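Local coordinates for protein genome packaging NTPase B204 (PDB 4KFU) that probably hydrolyses ATP to drive the packaging of viral DNA into the capsid, as a P-loop NTPase of the FtsK-HerA superfamily, at residues Tyr107-Lys112 and Pro117-Ala122; Lys13-Ser18 and Ile155-Arg160; Val28-Ala31 and Ser35-Ile38. One frame throughout, in Å; residues are numbered along the deposited sequence.

Contact 1: Tyr107-Lys112 and Pro117-Ala122; sequences YHFKYK and PAIDEA. With ZN (zinc ion), chain L.
Phe109 and Ile119 bring the loop 107-112 and the first turns of helix 117-124 closest together, with their CA atoms 7.5 Å apart and no hydrogen bond joining the two backbones. In this P-loop ATPase fold the loop follows the sheet strand 98-102, and the chain doubles back so that the helix packs against the residues leading into it. The bridge is apolar. Ile119 reaches out through CG1, which stands anti to its own carbonyl carbon (chi1 -60°), and sets the methyl CD1 over one face of the Phe109 ring. Ile119 CD1 lies 3.9 Å from the centroid of the Phe109 ring, 16° off its normal, a CH-pi contact shifted toward the rim; the second branch, CG2, meets the CD2-CE2 side of the ring. A beta-branched residue suits this place because its two arms spread over a flat partner. Phe81 and Met144 also touch Ile119, while Val147 of helix 145-150 packs on Phe109, so the pair belongs to a buried layer between helices. Ile119 CD1 also approaches His108 O, at 3.3 Å. The imidazole of that histidine leads away from the helix and joins Asp39, His41 and Asp73 around the zinc ion. A nitrogen ligand probably suits a site with two aspartates, and His108 NE2 binds the zinc at 2.0 Å.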
ATOM      1  N   TYR A 107      -3.428  -7.227  -7.400  1.00 22.35           N
ATOM      2  CA  TYR A 107      -4.754  -7.755  -7.705  1.00 25.15           C
ATOM      3  C   TYR A 107      -5.697  -6.684  -8.217  1.00 28.02           C
ATOM      4  O   TYR A 107      -6.556  -6.968  -9.045  1.00 24.74           O
ATOM      5  CB  TYR A 107      -5.364  -8.434  -6.484  1.00 28.08           C
ATOM      6  CG  TYR A 107      -4.694  -9.738  -6.182  1.00 27.88           C
ATOM      7  CD1 TYR A 107      -4.744 -10.792  -7.093  1.00 29.02           C
ATOM      8  CD2 TYR A 107      -3.988  -9.914  -5.007  1.00 28.98           C
ATOM      9  CE1 TYR A 107      -4.109 -12.000  -6.824  1.00 36.80           C
ATOM     10  CE2 TYR A 107      -3.354 -11.111  -4.728  1.00 36.09           C
ATOM     11  CZ  TYR A 107      -3.416 -12.151  -5.638  1.00 37.61           C
ATOM     12  OH  TYR A 107      -2.774 -13.343  -5.353  1.00 43.46           O
ATOM     13  N   HIS A 108      -5.527  -5.454  -7.734  1.00 24.01           N
ATOM     14  CA  HIS A 108      -6.481  -4.376  -8.047  1.00 22.17           C
ATOM     15  C   HIS A 108      -5.879  -3.258  -8.888  1.00 20.80           C
ATOM     16  O   HIS A 108      -6.608  -2.456  -9.480  1.00 22.36           O
ATOM     17  CB  HIS A 108      -7.031  -3.789  -6.744  1.00 22.81           C
ATOM     18  CG  HIS A 108      -7.698  -4.804  -5.866  1.00 23.76           C
ATOM     19  ND1 HIS A 108      -8.619  -5.704  -6.356  1.00 26.00           N
ATOM     20  CD2 HIS A 108      -7.591  -5.044  -4.543  1.00 23.21           C
ATOM     21  CE1 HIS A 108      -9.039  -6.476  -5.364  1.00 25.71           C
ATOM     22  NE2 HIS A 108      -8.438  -6.093  -4.257  1.00 22.55           N
ATOM     23  N   PHE A 109      -4.552  -3.190  -8.914  1.00 20.29           N
ATOM     24  CA  PHE A 109      -3.853  -2.100  -9.603  1.00 20.43           C
ATOM     25  C   PHE A 109      -2.842  -2.636 -10.623  1.00 24.89           C
ATOM     26  O   PHE A 109      -1.780  -2.042 -10.847  1.00 18.28           O
ATOM     27  CB  PHE A 109      -3.121  -1.226  -8.586  1.00 20.58           C
ATOM     28  CG  PHE A 109      -4.028  -0.482  -7.634  1.00 22.14           C
ATOM     29  CD1 PHE A 109      -4.557  -1.115  -6.512  1.00 21.41           C
ATOM     30  CD2 PHE A 109      -4.302   0.868  -7.828  1.00 19.91           C
ATOM     31  CE1 PHE A 109      -5.360  -0.428  -5.623  1.00 19.63           C
ATOM     32  CE2 PHE A 109      -5.113   1.562  -6.942  1.00 18.50           C
ATOM     33  CZ  PHE A 109      -5.644   0.914  -5.837  1.00 23.27           C
ATOM     34  N   LYS A 110      -3.172  -3.766 -11.236  1.00 23.34           N
ATOM     35  CA  LYS A 110      -2.228  -4.465 -12.098  1.00 24.83           C
ATOM     36  C   LYS A 110      -1.841  -3.642 -13.332  1.00 26.11           C
ATOM     37  O   LYS A 110      -2.667  -2.937 -13.901  1.00 22.23           O
ATOM     38  CB  LYS A 110      -2.831  -5.811 -12.530  1.00 27.92           C
ATOM     39  CG  LYS A 110      -1.791  -6.852 -12.865  1.00 38.47           C
ATOM     40  CD  LYS A 110      -2.374  -8.019 -13.657  1.00 45.75           C
ATOM     41  CE  LYS A 110      -1.241  -8.903 -14.194  1.00 52.40           C
ATOM     42  NZ  LYS A 110      -1.724 -10.085 -14.973  1.00 52.91           N
ATOM     43  N   TYR A 111      -0.576  -3.711 -13.729  1.00 21.50           N
ATOM     44  CA  TYR A 111      -0.149  -3.153 -15.013  1.00 24.60           C
ATOM     45  C   TYR A 111      -1.088  -3.633 -16.132  1.00 30.91           C
ATOM     46  O   TYR A 111      -1.390  -4.832 -16.235  1.00 29.46           O
ATOM     47  CB  TYR A 111       1.286  -3.586 -15.317  1.00 22.33           C
ATOM     48  CG  TYR A 111       1.877  -3.024 -16.601  1.00 26.29           C
ATOM     49  CD1 TYR A 111       1.626  -1.711 -16.994  1.00 24.12           C
ATOM     50  CD2 TYR A 111       2.702  -3.804 -17.407  1.00 29.21           C
ATOM     51  CE1 TYR A 111       2.165  -1.200 -18.157  1.00 33.06           C
ATOM     52  CE2 TYR A 111       3.259  -3.296 -18.579  1.00 33.00           C
ATOM     53  CZ  TYR A 111       2.985  -1.993 -18.947  1.00 38.40           C
ATOM     54  OH  TYR A 111       3.527  -1.478 -20.106  1.00 37.49           O
ATOM     55  N   LYS A 112      -1.577  -2.681 -16.925  1.00 29.14           N
ATOM     56  CA  LYS A 112      -2.407  -2.963 -18.099  1.00 30.33           C
ATOM     57  C   LYS A 112      -3.829  -3.427 -17.775  1.00 38.84           C
ATOM     58  O   LYS A 112      -4.559  -3.874 -18.664  1.00 40.52           O
ATOM     59  CB  LYS A 112      -1.707  -3.948 -19.056  1.00 36.05           C
ATOM     60  CG  LYS A 112      -0.369  -3.441 -19.585  1.00 36.11           C
ATOM     61  CD  LYS A 112       0.331  -4.477 -20.454  1.00 41.85           C
ATOM     62  CE  LYS A 112       0.556  -5.777 -19.682  1.00 45.23           C
ATOM     63  NZ  LYS A 112       1.725  -6.553 -20.199  1.00 50.85           N
ATOM     64  N   PRO A 117     -13.916   3.223 -11.881  1.00 25.09           N
ATOM     65  CA  PRO A 117     -14.128   4.487 -11.164  1.00 25.98           C
ATOM     66  C   PRO A 117     -13.450   4.518  -9.796  1.00 25.03           C
ATOM     67  O   PRO A 117     -12.886   5.559  -9.415  1.00 25.33           O
ATOM     68  CB  PRO A 117     -15.652   4.536 -11.005  1.00 32.00           C
ATOM     69  CG  PRO A 117     -16.161   3.823 -12.203  1.00 31.59           C
ATOM     70  CD  PRO A 117     -15.168   2.727 -12.496  1.00 29.53           C
ATOM     71  N   ALA A 118     -13.493   3.395  -9.076  1.00 22.99           N
ATOM     72  CA  ALA A 118     -12.867   3.301  -7.753  1.00 25.10           C
ATOM     73  C   ALA A 118     -11.352   3.521  -7.806  1.00 19.66           C
ATOM     74  O   ALA A 118     -10.792   4.243  -6.972  1.00 20.61           O
ATOM     75  CB  ALA A 118     -13.181   1.961  -7.105  1.00 23.50           C
ATOM     76  N   ILE A 119     -10.693   2.882  -8.769  1.00 24.97           N
ATOM     77  CA  ILE A 119      -9.247   3.036  -8.926  1.00 21.99           C
ATOM     78  C   ILE A 119      -8.899   4.484  -9.255  1.00 19.93           C
ATOM     79  O   ILE A 119      -7.993   5.063  -8.659  1.00 17.93           O
ATOM     80  CB  ILE A 119      -8.679   2.122 -10.038  1.00 29.84           C
ATOM     81  CG1 ILE A 119      -8.952   0.646  -9.718  1.00 29.17           C
ATOM     82  CG2 ILE A 119      -7.181   2.358 -10.228  1.00 23.90           C
ATOM     83  CD1 ILE A 119      -8.346   0.183  -8.419  1.00 27.51           C
ATOM     84  N   ASP A 120      -9.626   5.070 -10.201  1.00 16.95           N
ATOM     85  CA  ASP A 120      -9.372   6.455 -10.555  1.00 21.97           C
ATOM     86  C   ASP A 120      -9.552   7.376  -9.359  1.00 23.13           C
ATOM     87  O   ASP A 120      -8.733   8.271  -9.114  1.00 18.48           O
ATOM     88  CB  ASP A 120     -10.270   6.911 -11.698  1.00 22.65           C
ATOM     89  CG  ASP A 120      -9.831   8.244 -12.261  1.00 28.34           C
ATOM     90  OD1 ASP A 120      -8.804   8.257 -12.974  1.00 26.74           O
ATOM     91  OD2 ASP A 120     -10.475   9.272 -11.965  1.00 26.29           O
ATOM     92  N   GLU A 121     -10.620   7.160  -8.600  1.00 17.38           N
ATOM     93  CA  GLU A 121     -10.838   7.974  -7.411  1.00 19.71           C
ATOM     94  C   GLU A 121      -9.739   7.782  -6.363  1.00 20.93           C
ATOM     95  O   GLU A 121      -9.290   8.744  -5.731  1.00 21.79           O
ATOM     96  CB  GLU A 121     -12.208   7.649  -6.792  1.00 24.95           C
ATOM     97  CG  GLU A 121     -12.806   8.814  -6.039  1.00 29.87           C
ATOM     98  CD  GLU A 121     -14.032   8.438  -5.219  1.00 33.25           C
ATOM     99  OE1 GLU A 121     -14.763   7.506  -5.614  1.00 30.89           O
ATOM    100  OE2 GLU A 121     -14.257   9.087  -4.175  1.00 37.85           O
ATOM    101  N   ALA A 122      -9.325   6.530  -6.173  1.00 18.23           N
ATOM    102  CA  ALA A 122      -8.320   6.207  -5.178  1.00 19.43           C
ATOM    103  C   ALA A 122      -7.022   6.961  -5.467  1.00 18.82           C
ATOM    104  O   ALA A 122      -6.348   7.437  -4.548  1.00 23.26           O
ATOM    105  CB  ALA A 122      -8.069   4.718  -5.169  1.00 16.71           C
TER
HETATM  106 ZN    ZN L 308      -8.320  -7.123  -2.524  0.76 24.04          ZN

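Contact 2: Lys13-Ser18 and Ile155-Arg160; sequences KKSGKS and IMFYTR. With MG (magnesium ion), chain K; ACP (phosphomethylphosphonic acid adenylate ester), chain E.
Phe157 turns its CG anti to its own carbonyl carbon (chi1 -67°), which sets the ring against the loop 13-18, while Ser15 folds OG between its backbone N and carbonyl carbon (chi1 61°) and holds it over one face of that ring. The carbonyl oxygen of Ser15 comes to 3.3 Å from CD1 of Phe157, the CB atoms of Ser15 and Phe157 are 3.9 Å apart, and Ser15 OG is hydrogen-bonded to the carbonyl oxygen of Arg12. Farther along, the ring meets Gly16 and the CA of Lys17 obliquely. A flat, apolar side chain thus backs the side of the P-loop (Walker A motif) turned from the phosphates.

On the nucleotide side, Lys17 NZ gives a 2.6 Å hydrogen bond to ACP O2B; Gly11 O and Gln138 OE1 also accept from this amine. The backbone helps: Gly16 N donates to ACP O3A and Ser18 N to ACP O1B, with N-H...O angles near 140°. Gly16 has a positive phi, and a CB would strike the preceding carbonyl oxygen, so glycine fits. Ser18 OG binds the magnesium ion at 2.2 Å, beside ACP O2G, ACP O1B and three waters, and Asp103 holds the same hydroxyl. Lys13 NZ reaches the terminal phosphonate, consistent with neutralising its charge.

Behind the loop, Phe157 follows strand 153-156, which runs between strands 6-10 and 188-192, and it also touches Leu20 on helix 17-31, the helix that the P-loop leads into.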
ATOM      1  N   LYS A  13       9.817 -10.849  -2.528  1.00 25.00           N
ATOM      2  CA  LYS A  13       9.341 -11.713  -1.452  1.00 26.06           C
ATOM      3  C   LYS A  13      10.441 -11.880  -0.400  1.00 27.68           C
ATOM      4  O   LYS A  13      11.597 -12.132  -0.748  1.00 22.12           O
ATOM      5  CB  LYS A  13       8.928 -13.077  -2.008  1.00 29.44           C
ATOM      6  CG  LYS A  13       8.479 -14.069  -0.945  1.00 27.77           C
ATOM      7  CD  LYS A  13       7.897 -15.349  -1.556  1.00 32.61           C
ATOM      8  CE  LYS A  13       6.484 -15.122  -2.061  1.00 33.38           C
ATOM      9  NZ  LYS A  13       5.673 -14.449  -1.012  1.00 42.92           N
ATOM     10  N   LYS A  14      10.067 -11.712   0.868  1.00 23.59           N
ATOM     11  CA  LYS A  14      10.984 -11.744   2.008  1.00 26.30           C
ATOM     12  C   LYS A  14      11.912 -10.519   2.117  1.00 25.06           C
ATOM     13  O   LYS A  14      12.836 -10.522   2.930  1.00 24.00           O
ATOM     14  CB  LYS A  14      11.815 -13.040   2.042  1.00 25.76           C
ATOM     15  CG  LYS A  14      11.017 -14.322   1.870  1.00 30.45           C
ATOM     16  CD  LYS A  14      10.047 -14.565   3.024  1.00 38.86           C
ATOM     17  CE  LYS A  14       9.173 -15.795   2.754  1.00 46.92           C
ATOM     18  NZ  LYS A  14       8.392 -16.206   3.957  1.00 48.91           N
ATOM     19  N   SER A  15      11.668  -9.483   1.314  1.00 20.36           N
ATOM     20  CA  SER A  15      12.438  -8.235   1.418  1.00 23.06           C
ATOM     21  C   SER A  15      12.224  -7.492   2.734  1.00 22.31           C
ATOM     22  O   SER A  15      13.123  -6.785   3.204  1.00 20.54           O
ATOM     23  CB  SER A  15      12.119  -7.281   0.264  1.00 24.14           C
ATOM     24  OG  SER A  15      10.744  -6.917   0.281  1.00 26.68           O
ATOM     25  N   GLY A  16      11.029  -7.620   3.310  1.00 24.42           N
ATOM     26  CA  GLY A  16      10.718  -6.931   4.547  1.00 22.54           C
ATOM     27  C   GLY A  16       9.634  -5.878   4.407  1.00 24.40           C
ATOM     28  O   GLY A  16       9.399  -5.109   5.336  1.00 23.49           O
ATOM     29  N   LYS A  17       8.953  -5.840   3.263  1.00 24.81           N
ATOM     30  CA  LYS A  17       7.922  -4.815   3.047  1.00 22.35           C
ATOM     31  C   LYS A  17       6.685  -4.972   3.954  1.00 24.76           C
ATOM     32  O   LYS A  17       6.163  -3.983   4.463  1.00 19.72           O
ATOM     33  CB  LYS A  17       7.504  -4.738   1.569  1.00 22.53           C
ATOM     34  CG  LYS A  17       6.747  -5.953   1.051  1.00 23.86           C
ATOM     35  CD  LYS A  17       6.573  -5.888  -0.457  1.00 24.49           C
ATOM     36  CE  LYS A  17       5.991  -7.186  -1.021  1.00 20.36           C
ATOM     37  NZ  LYS A  17       7.008  -8.295  -0.982  1.00 24.33           N
ATOM     38  N   SER A  18       6.219  -6.204   4.154  1.00 24.54           N
ATOM     39  CA  SER A  18       5.078  -6.431   5.046  1.00 28.99           C
ATOM     40  C   SER A  18       5.491  -6.203   6.489  1.00 23.76           C
ATOM     41  O   SER A  18       4.687  -5.763   7.309  1.00 25.99           O
ATOM     42  CB  SER A  18       4.517  -7.839   4.885  1.00 26.98           C
ATOM     43  OG  SER A  18       3.754  -7.936   3.707  1.00 27.39           O
ATOM     44  N   ILE A 155       8.553   3.566  -1.454  1.00 16.42           N
ATOM     45  CA  ILE A 155       9.588   2.879  -0.692  1.00 16.85           C
ATOM     46  C   ILE A 155      10.059   1.658  -1.475  1.00 17.03           C
ATOM     47  O   ILE A 155       9.240   0.881  -1.971  1.00 16.18           O
ATOM     48  CB  ILE A 155       9.079   2.478   0.714  1.00 20.31           C
ATOM     49  CG1 ILE A 155       8.817   3.738   1.552  1.00 24.98           C
ATOM     50  CG2 ILE A 155      10.071   1.550   1.406  1.00 17.71           C
ATOM     51  CD1 ILE A 155       8.323   3.477   2.950  1.00 25.33           C
ATOM     52  N   MET A 156      11.378   1.503  -1.614  1.00 19.01           N
ATOM     53  CA  MET A 156      11.924   0.404  -2.408  1.00 18.23           C
ATOM     54  C   MET A 156      13.027  -0.354  -1.682  1.00 17.82           C
ATOM     55  O   MET A 156      13.896   0.259  -1.044  1.00 17.05           O
ATOM     56  CB  MET A 156      12.456   0.944  -3.747  1.00 19.84           C
ATOM     57  CG  MET A 156      11.351   1.405  -4.687  1.00 23.47           C
ATOM     58  SD  MET A 156      11.950   2.436  -6.040  1.00 29.29           S
ATOM     59  CE  MET A 156      12.247   3.956  -5.199  1.00 18.50           C
ATOM     60  N   PHE A 157      12.985  -1.684  -1.774  1.00 13.90           N
ATOM     61  CA  PHE A 157      14.075  -2.534  -1.260  1.00 16.10           C
ATOM     62  C   PHE A 157      14.982  -2.925  -2.425  1.00 15.57           C
ATOM     63  O   PHE A 157      14.720  -2.561  -3.567  1.00 17.96           O
ATOM     64  CB  PHE A 157      13.523  -3.785  -0.567  1.00 16.78           C
ATOM     65  CG  PHE A 157      12.775  -3.489   0.713  1.00 21.09           C
ATOM     66  CD1 PHE A 157      13.373  -3.695   1.949  1.00 17.75           C
ATOM     67  CD2 PHE A 157      11.484  -2.975   0.681  1.00 19.59           C
ATOM     68  CE1 PHE A 157      12.687  -3.414   3.148  1.00 17.85           C
ATOM     69  CE2 PHE A 157      10.783  -2.693   1.882  1.00 18.92           C
ATOM     70  CZ  PHE A 157      11.397  -2.907   3.110  1.00 18.89           C
ATOM     71  N   TYR A 158      16.027  -3.690  -2.134  1.00 16.33           N
ATOM     72  CA  TYR A 158      17.046  -4.035  -3.117  1.00 17.51           C
ATOM     73  C   TYR A 158      16.505  -4.595  -4.433  1.00 17.20           C
ATOM     74  O   TYR A 158      15.657  -5.489  -4.436  1.00 16.02           O
ATOM     75  CB  TYR A 158      18.045  -5.048  -2.517  1.00 15.07           C
ATOM     76  CG  TYR A 158      18.865  -5.753  -3.576  1.00 19.01           C
ATOM     77  CD1 TYR A 158      20.016  -5.159  -4.100  1.00 19.05           C
ATOM     78  CD2 TYR A 158      18.491  -7.003  -4.065  1.00 19.07           C
ATOM     79  CE1 TYR A 158      20.768  -5.790  -5.095  1.00 18.14           C
ATOM     80  CE2 TYR A 158      19.243  -7.649  -5.061  1.00 16.22           C
ATOM     81  CZ  TYR A 158      20.374  -7.037  -5.565  1.00 20.45           C
ATOM     82  OH  TYR A 158      21.110  -7.668  -6.555  1.00 19.29           O
ATOM     83  N   THR A 159      17.014  -4.080  -5.549  1.00 14.16           N
ATOM     84  CA  THR A 159      16.905  -4.789  -6.817  1.00 14.06           C
ATOM     85  C   THR A 159      17.985  -4.375  -7.809  1.00 16.30           C
ATOM     86  O   THR A 159      18.449  -3.236  -7.790  1.00 16.88           O
ATOM     87  CB  THR A 159      15.512  -4.609  -7.472  1.00 15.36           C
ATOM     88  OG1 THR A 159      15.441  -5.444  -8.633  1.00 18.89           O
ATOM     89  CG2 THR A 159      15.283  -3.154  -7.874  1.00 18.01           C
ATOM     90  N   ARG A 160      18.396  -5.313  -8.659  1.00 17.92           N
ATOM     91  CA  ARG A 160      19.237  -4.990  -9.818  1.00 16.27           C
ATOM     92  C   ARG A 160      18.646  -5.569 -11.089  1.00 19.16           C
ATOM     93  O   ARG A 160      19.327  -5.661 -12.105  1.00 19.77           O
ATOM     94  CB  ARG A 160      20.674  -5.490  -9.624  1.00 18.01           C
ATOM     95  CG  ARG A 160      21.420  -4.732  -8.556  1.00 21.31           C
ATOM     96  CD  ARG A 160      22.862  -5.160  -8.459  1.00 22.63           C
ATOM     97  NE  ARG A 160      23.517  -4.439  -7.377  1.00 28.61           N
ATOM     98  CZ  ARG A 160      24.831  -4.314  -7.246  1.00 32.89           C
ATOM     99  NH1 ARG A 160      25.642  -4.862  -8.141  1.00 35.65           N
ATOM    100  NH2 ARG A 160      25.329  -3.644  -6.216  1.00 33.78           N
TER
HETATM  101 MG    MG K 307       4.270  -9.672   2.528  1.00 30.17          MG
HETATM  102  PG  ACP E 301       5.663 -12.234   1.420  1.00 41.19           P
HETATM  103  O1G ACP E 301       5.947 -12.252  -0.158  1.00 35.10           O
HETATM  104  O2G ACP E 301       4.493 -11.173   1.700  1.00 34.90           O
HETATM  105  O3G ACP E 301       5.264 -13.591   1.876  1.00 41.84           O
HETATM  106  PB  ACP E 301       7.423  -9.969   2.368  1.00 29.20           P
HETATM  107  O1B ACP E 301       6.087  -9.171   2.769  1.00 27.79           O
HETATM  108  O2B ACP E 301       7.979  -9.501   1.085  1.00 31.47           O
HETATM  109  C3B ACP E 301       7.174 -11.764   2.302  1.00 31.54           C
HETATM  110  PA  ACP E 301       8.149  -9.710   5.097  1.00 30.37           P
HETATM  111  O1A ACP E 301       7.019 -10.688   5.322  1.00 33.53           O
HETATM  112  O2A ACP E 301       8.010  -8.257   5.503  1.00 27.52           O
HETATM  113  O3A ACP E 301       8.527  -9.698   3.525  1.00 28.35           O
HETATM  114  O5' ACP E 301       9.463 -10.245   5.856  1.00 25.79           O
HETATM  115  C5' ACP E 301       9.998 -11.557   5.698  1.00 32.35           C
HETATM  116  C4' ACP E 301      10.882 -11.857   6.916  1.00 30.16           C
HETATM  117  O4' ACP E 301      12.041 -11.017   7.002  1.00 32.51           O
HETATM  118  C3' ACP E 301      10.117 -11.656   8.215  1.00 34.27           C
HETATM  119  O3' ACP E 301       9.732 -12.928   8.753  1.00 46.45           O
HETATM  120  C2' ACP E 301      11.086 -11.001   9.170  1.00 34.15           C
HETATM  121  O2' ACP E 301      11.420 -11.986  10.140  1.00 35.44           O
HETATM  122  C1' ACP E 301      12.321 -10.639   8.357  1.00 28.71           C
HETATM  123  N9  ACP E 301      12.490  -9.165   8.457  1.00 27.83           N
HETATM  124  C8  ACP E 301      11.899  -8.253   7.660  1.00 28.97           C
HETATM  125  N7  ACP E 301      12.256  -6.987   8.013  1.00 26.86           N
HETATM  126  C5  ACP E 301      13.084  -7.081   9.068  1.00 27.87           C
HETATM  127  C6  ACP E 301      13.826  -6.131   9.930  1.00 27.38           C
HETATM  128  N6  ACP E 301      13.754  -4.793   9.756  1.00 23.00           N
HETATM  129  N1  ACP E 301      14.580  -6.653  10.925  1.00 33.55           N
HETATM  130  C2  ACP E 301      14.667  -7.982  11.128  1.00 32.90           C
HETATM  131  N3  ACP E 301      14.024  -8.900  10.383  1.00 31.80           N
HETATM  132  C4  ACP E 301      13.231  -8.518   9.353  1.00 27.57           C
HETATM  133  O   HOH W   1       3.564  -8.501   0.951  1.00 33.68           O
HETATM  134  O   HOH W   2       2.239 -10.185   2.459  1.00 28.72           O
HETATM  135  O   HOH W   3       4.424 -10.836   4.245  1.00 26.26           O

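Contact 3: Val28-Ala31 and Ser35-Ile38; sequences VLKA and SYII
Lys30 lays the methylene part of its side chain against the rim of Tyr36, with Lys30 CG 3.6 Å from Tyr36 CE2 at the ring edge, close to its plane. Here helix 17-31 of the P-loop alpha/beta fold ends and, after a short turn, the chain enters the parallel strand 35-40, so the contact closes a tight helix-to-strand connection. On the same ring Leu29 approaches obliquely, its CD1 at 4.4 Å from Tyr36 CD2. The tyrosine points toward the helix with CG lodged between its backbone N and carbonyl carbon (chi1 58°). A lysine suits this border: its carbon chain, bent at chi2 and chi3, packs against the aromatic edge while its amine end has Tyr68 as a cation-pi partner.

A second shell surrounds the pair. Tyr68 meets the Tyr36 ring at about 55° between planes, so one tyrosine takes the cation of Lys30 and the other its aliphatic part. Leu29, apolar, also packs on Ile34 and on Val99 of strand 98-102. The backbone of Tyr36 is hydrogen-bonded to that of Val69 in the neighbouring strand 68-72. Its phenol combines an apolar ring for the helix with a polar tip: Tyr36 OH is hydrogen-bonded to the backbone oxygen of Phe53.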
ATOM      1  N   VAL A  28       2.467   3.264  14.099  1.00 30.79           N
ATOM      2  CA  VAL A  28       2.447   4.730  14.055  1.00 32.76           C
ATOM      3  C   VAL A  28       1.031   5.268  13.857  1.00 36.61           C
ATOM      4  O   VAL A  28       0.639   6.278  14.456  1.00 35.56           O
ATOM      5  CB  VAL A  28       3.374   5.288  12.957  1.00 32.96           C
ATOM      6  CG1 VAL A  28       3.160   6.781  12.781  1.00 38.74           C
ATOM      7  CG2 VAL A  28       4.827   5.009  13.308  1.00 37.49           C
ATOM      8  N   LEU A  29       0.264   4.584  13.015  1.00 30.40           N
ATOM      9  CA  LEU A  29      -1.123   4.957  12.803  1.00 33.63           C
ATOM     10  C   LEU A  29      -1.877   4.848  14.112  1.00 32.52           C
ATOM     11  O   LEU A  29      -2.474   5.825  14.567  1.00 32.68           O
ATOM     12  CB  LEU A  29      -1.766   4.074  11.735  1.00 28.72           C
ATOM     13  CG  LEU A  29      -1.182   4.336  10.352  1.00 25.53           C
ATOM     14  CD1 LEU A  29      -1.792   3.404   9.308  1.00 23.95           C
ATOM     15  CD2 LEU A  29      -1.390   5.794   9.986  1.00 28.22           C
ATOM     16  N   LYS A  30      -1.818   3.664  14.722  1.00 33.03           N
ATOM     17  CA  LYS A  30      -2.508   3.396  15.980  1.00 36.70           C
ATOM     18  C   LYS A  30      -2.086   4.365  17.074  1.00 41.46           C
ATOM     19  O   LYS A  30      -2.908   4.786  17.890  1.00 42.62           O
ATOM     20  CB  LYS A  30      -2.275   1.955  16.425  1.00 36.32           C
ATOM     21  CG  LYS A  30      -2.964   0.925  15.542  1.00 36.41           C
ATOM     22  CD  LYS A  30      -4.051   0.173  16.296  1.00 42.73           C
ATOM     23  CE  LYS A  30      -3.483  -0.714  17.382  1.00 45.65           C
ATOM     24  NZ  LYS A  30      -4.565  -1.174  18.298  1.00 52.03           N
ATOM     25  N   ALA A  31      -0.808   4.731  17.075  1.00 40.05           N
ATOM     26  CA  ALA A  31      -0.285   5.675  18.056  1.00 43.91           C
ATOM     27  C   ALA A  31      -0.912   7.060  17.884  1.00 45.53           C
ATOM     28  O   ALA A  31      -1.173   7.761  18.867  1.00 47.02           O
ATOM     29  CB  ALA A  31       1.238   5.757  17.967  1.00 45.97           C
ATOM     30  N   SER A  35      -7.416   5.327  12.093  1.00 25.64           N
ATOM     31  CA  SER A  35      -8.025   4.043  11.771  0.57 28.61           C
ATOM     32  C   SER A  35      -7.449   3.450  10.485  1.00 26.57           C
ATOM     33  O   SER A  35      -6.894   4.162   9.648  1.00 25.41           O
ATOM     34  CB  SER A  35      -9.541   4.196  11.621  0.57 27.80           C
ATOM     35  OG  SER A  35      -9.859   4.975  10.483  0.57 27.58           O
ATOM     36  N   TYR A  36      -7.574   2.136  10.335  1.00 24.96           N
ATOM     37  CA  TYR A  36      -7.172   1.505   9.087  1.00 23.32           C
ATOM     38  C   TYR A  36      -8.050   0.326   8.690  1.00 25.68           C
ATOM     39  O   TYR A  36      -8.679  -0.333   9.536  1.00 23.65           O
ATOM     40  CB  TYR A  36      -5.683   1.116   9.099  1.00 28.84           C
ATOM     41  CG  TYR A  36      -5.273   0.175  10.215  1.00 24.15           C
ATOM     42  CD1 TYR A  36      -5.633  -1.171  10.190  1.00 26.87           C
ATOM     43  CD2 TYR A  36      -4.496   0.622  11.276  1.00 27.95           C
ATOM     44  CE1 TYR A  36      -5.252  -2.034  11.201  1.00 24.89           C
ATOM     45  CE2 TYR A  36      -4.112  -0.235  12.290  1.00 25.31           C
ATOM     46  CZ  TYR A  36      -4.496  -1.560  12.245  1.00 26.17           C
ATOM     47  OH  TYR A  36      -4.109  -2.427  13.244  1.00 25.37           O
ATOM     48  N   ILE A  37      -8.089   0.091   7.383  1.00 23.55           N
ATOM     49  CA  ILE A  37      -8.767  -1.044   6.782  1.00 21.16           C
ATOM     50  C   ILE A  37      -7.721  -1.820   5.988  1.00 23.63           C
ATOM     51  O   ILE A  37      -7.040  -1.240   5.118  1.00 21.50           O
ATOM     52  CB  ILE A  37      -9.873  -0.573   5.808  1.00 22.51           C
ATOM     53  CG1 ILE A  37     -10.840   0.384   6.510  1.00 22.96           C
ATOM     54  CG2 ILE A  37     -10.611  -1.762   5.208  1.00 19.74           C
ATOM     55  CD1 ILE A  37     -11.787   1.099   5.564  1.00 23.82           C
ATOM     56  N   ILE A  38      -7.571  -3.114   6.273  1.00 21.34           N
ATOM     57  CA  ILE A  38      -6.611  -3.923   5.519  1.00 23.41           C
ATOM     58  C   ILE A  38      -7.278  -4.888   4.539  1.00 27.47           C
ATOM     59  O   ILE A  38      -8.042  -5.783   4.946  1.00 24.41           O
ATOM     60  CB  ILE A  38      -5.693  -4.743   6.456  1.00 22.59           C
ATOM     61  CG1 ILE A  38      -5.034  -3.834   7.500  1.00 22.36           C
ATOM     62  CG2 ILE A  38      -4.653  -5.498   5.645  1.00 22.16           C
ATOM     63  CD1 ILE A  38      -4.205  -4.596   8.543  1.00 22.68           C
TER

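In the fold
From the N terminus, strand 6-10 leads into the P-loop, the first half of contact 2, whose partner arrives 137 residues later in 155-160. Within that long loop lie both other contacts. Contact 3 closes first, where the end of helix 17-31 turns back onto strand 35-40; contact 1 follows in series, joining the loop after strand 98-102 to helix 117-124. None cross. Contacts 2 and 3 share helix 17-31, using its two ends, and both reach the same mixed sheet. The three centres stand about 22 Å from one another, and the contacts do not touch, so nucleotide loop, zinc-bearing loop and helix-strand turn are tied to the fold at separate places.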